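Long-range contact in myroilysin (Myroides profundi, PDB 5CZW), which is probably a zinc-dependent metalloendopeptidase of the astacin (M12A) family, here held in its inactive form by a cysteine-switch propeptide: residues 98-103 with 116-121. The protein carries 1 engineered substitution. Residues are numbered along the deposited sequence; the frame is centred on the assembly and turned at random.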
loop_
_atom_site.group_PDB
_atom_site.type_symbol
_atom_site.label_atom_id
_atom_site.label_comp_id
_atom_site.label_asym_id
_atom_site.label_seq_id
_atom_site.Cartn_x
_atom_site.Cartn_y
_atom_site.Cartn_z
ATOM N N GLY A 98 -4.588 -8.264 1.971
ATOM C CA GLY A 98 -4.491 -6.821 2.068
ATOM C C GLY A 98 -3.692 -6.226 0.955
ATOM O O GLY A 98 -3.225 -6.909 0.096
ATOM N N SER A 99 -3.608 -4.916 0.900
ATOM C CA SER A 99 -2.741 -4.270 -0.104
ATOM C C SER A 99 -1.691 -3.565 0.678
ATOM O O SER A 99 -1.912 -3.105 1.821
ATOM C CB SER A 99 -3.542 -3.244 -0.958
ATOM O OG SER A 99 -4.552 -3.838 -1.760
ATOM N N TYR A 100 -0.502 -3.445 0.077
ATOM C CA TYR A 100 0.681 -2.963 0.780
ATOM C C TYR A 100 1.813 -2.727 -0.152
ATOM O O TYR A 100 1.855 -3.339 -1.228
ATOM C CB TYR A 100 1.123 -4.019 1.889
ATOM C CG TYR A 100 1.300 -5.479 1.542
ATOM C CD1 TYR A 100 2.462 -5.964 0.946
ATOM C CD2 TYR A 100 0.245 -6.353 1.711
ATOM C CE1 TYR A 100 2.578 -7.272 0.624
ATOM C CE2 TYR A 100 0.358 -7.687 1.402
ATOM C CZ TYR A 100 1.491 -8.148 0.829
ATOM O OH TYR A 100 1.683 -9.471 0.467
ATOM N N SER A 101 2.797 -1.968 0.348
ATOM C CA SER A 101 4.125 -1.821 -0.316
ATOM C C SER A 101 5.152 -1.466 0.748
ATOM O O SER A 101 4.878 -0.687 1.677
ATOM C CB SER A 101 4.123 -0.700 -1.360
ATOM O OG SER A 101 5.379 -0.536 -1.978
ATOM N N TYR A 102 6.351 -2.003 0.574
ATOM C CA TYR A 102 7.472 -1.473 1.313
ATOM C C TYR A 102 7.687 -0.042 0.948
ATOM O O TYR A 102 7.295 0.428 -0.116
ATOM C CB TYR A 102 8.730 -2.364 1.145
ATOM C CG TYR A 102 8.500 -3.764 1.630
ATOM C CD1 TYR A 102 8.557 -4.054 3.015
ATOM C CD2 TYR A 102 8.153 -4.813 0.761
ATOM C CE1 TYR A 102 8.276 -5.297 3.470
ATOM C CE2 TYR A 102 7.823 -6.058 1.239
ATOM C CZ TYR A 102 7.969 -6.313 2.594
ATOM O OH TYR A 102 7.694 -7.556 3.098
ATOM N N LEU A 103 8.341 0.697 1.821
ATOM C CA LEU A 103 8.560 2.096 1.586
ATOM C C LEU A 103 9.793 2.479 0.786
ATOM O O LEU A 103 10.872 2.279 1.221
ATOM C CB LEU A 103 8.696 2.820 2.903
ATOM C CG LEU A 103 7.483 2.739 3.799
ATOM C CD1 LEU A 103 7.674 3.557 5.060
ATOM C CD2 LEU A 103 6.250 3.267 3.093
ATOM N N THR A 116 7.363 -7.074 -3.391
ATOM C CA THR A 116 7.576 -5.824 -2.697
ATOM C C THR A 116 6.244 -4.989 -2.532
ATOM O O THR A 116 6.228 -3.966 -1.814
ATOM C CB THR A 116 8.607 -4.897 -3.349
ATOM O OG1 THR A 116 8.015 -4.295 -4.525
ATOM C CG2 THR A 116 9.861 -5.665 -3.636
ATOM N N MET A 117 5.213 -5.434 -3.257
ATOM C CA MET A 117 3.909 -4.767 -3.256
ATOM C C MET A 117 2.829 -5.837 -3.510
ATOM O O MET A 117 3.062 -6.797 -4.266
ATOM C CB MET A 117 3.870 -3.768 -4.407
ATOM C CG MET A 117 2.584 -2.934 -4.486
ATOM S SD MET A 117 2.587 -1.692 -5.818
ATOM C CE MET A 117 3.947 -0.625 -5.366
ATOM N N ASN A 118 1.624 -5.664 -2.948
ATOM C CA ASN A 118 0.501 -6.587 -3.217
ATOM C C ASN A 118 -0.780 -5.729 -3.328
ATOM O O ASN A 118 -0.977 -4.809 -2.606
ATOM C CB ASN A 118 0.328 -7.574 -2.106
ATOM C CG ASN A 118 -0.661 -8.672 -2.433
ATOM O OD1 ASN A 118 -0.412 -9.457 -3.372
ATOM N ND2 ASN A 118 -1.845 -8.683 -1.789
ATOM N N PHE A 119 -1.634 -6.150 -4.257
ATOM C CA PHE A 119 -2.989 -5.641 -4.350
ATOM C C PHE A 119 -3.905 -6.825 -4.001
ATOM O O PHE A 119 -3.931 -7.822 -4.708
ATOM C CB PHE A 119 -3.195 -5.181 -5.751
ATOM C CG PHE A 119 -2.484 -3.902 -6.041
ATOM C CD1 PHE A 119 -2.830 -2.751 -5.361
ATOM C CD2 PHE A 119 -1.398 -3.894 -6.845
ATOM C CE1 PHE A 119 -2.113 -1.586 -5.631
ATOM C CE2 PHE A 119 -0.661 -2.766 -7.129
ATOM C CZ PHE A 119 -1.017 -1.593 -6.504
ATOM N N GLY A 120 -4.611 -6.640 -2.912
ATOM C CA GLY A 120 -5.381 -7.744 -2.356
ATOM C C GLY A 120 -6.821 -7.912 -2.771
ATOM O O GLY A 120 -7.445 -8.869 -2.272
ATOM N N TRP A 121 -7.372 -6.974 -3.529
ATOM C CA TRP A 121 -8.820 -7.006 -3.831
ATOM C C TRP A 121 -9.267 -6.567 -5.202
ATOM O O TRP A 121 -10.510 -6.377 -5.419
ATOM C CB TRP A 121 -9.584 -6.227 -2.773
ATOM C CG TRP A 121 -9.199 -4.758 -2.614
ATOM C CD1 TRP A 121 -9.534 -3.744 -3.422
ATOM C CD2 TRP A 121 -8.340 -4.181 -1.608
ATOM N NE1 TRP A 121 -8.995 -2.575 -2.995
ATOM C CE2 TRP A 121 -8.242 -2.825 -1.877
ATOM C CE3 TRP A 121 -7.648 -4.697 -0.499
ATOM C CZ2 TRP A 121 -7.490 -1.956 -1.069
ATOM C CZ3 TRP A 121 -6.957 -3.854 0.307
ATOM C CH2 TRP A 121 -6.877 -2.505 0.024
HETATM O O HOH W 1 -7.267 -8.068 0.711
HETATM O O HOH W 2 -6.161 -4.246 -4.263
HETATM O O HOH W 3 7.426 -1.780 -3.764
#
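Tyr100 and Asn118 face each other as the hydrogen-bonded pair of a short antiparallel bridge, with Tyr100 N giving to Asn118 O (3.0 Å) and Asn118 N to Tyr100 O (2.9 Å). Their side chains share one face of the sheet. In Tyr100, chi1 51° sets CG between the backbone N and the carbonyl carbon. CB of Asn118 lies over one face of the Tyr100 ring, 3.5 Å from the centroid, a CH-pi contact. Asparagine suits this place because its amide also reaches Gly98: ND2 gives a bond to Gly98 O (2.9 Å), almost in line with that carbonyl, while OD1 accepts from Thr92 OG1 and Thr94 N. On the other face, Met117, bent at chi3, brings CE to 3.7 Å from Ser101 OG, which donates to Tyr102 O. Small Ser99 lets its OG sit 3.1 Å above the Trp121 ring, offset toward the rim, and hydrogen-bond a water that accepts from Trp121 N. Both glycines are needed: a CB on Gly120 would strike Gly98 O, and one on Gly98 the preceding carbonyl O. Tyr102 N closes the far end on Thr116 O. Further out, Glu115 bonds Tyr100 OH and Glu130 holds Trp121 NE1. An alanine at Tyr100 would probably leave Asn118 CB without its aromatic cover and Glu115 without its phenol partner. Strand 117-118 pairs in turn with strand 89-92, making 100-101 the antiparallel edge strand. Backbone bonds from Ser99 to Val22 and Lys24 lay the propeptide against the edge that binds substrate in metzincins, consistent with Cys23 blocking the zinc.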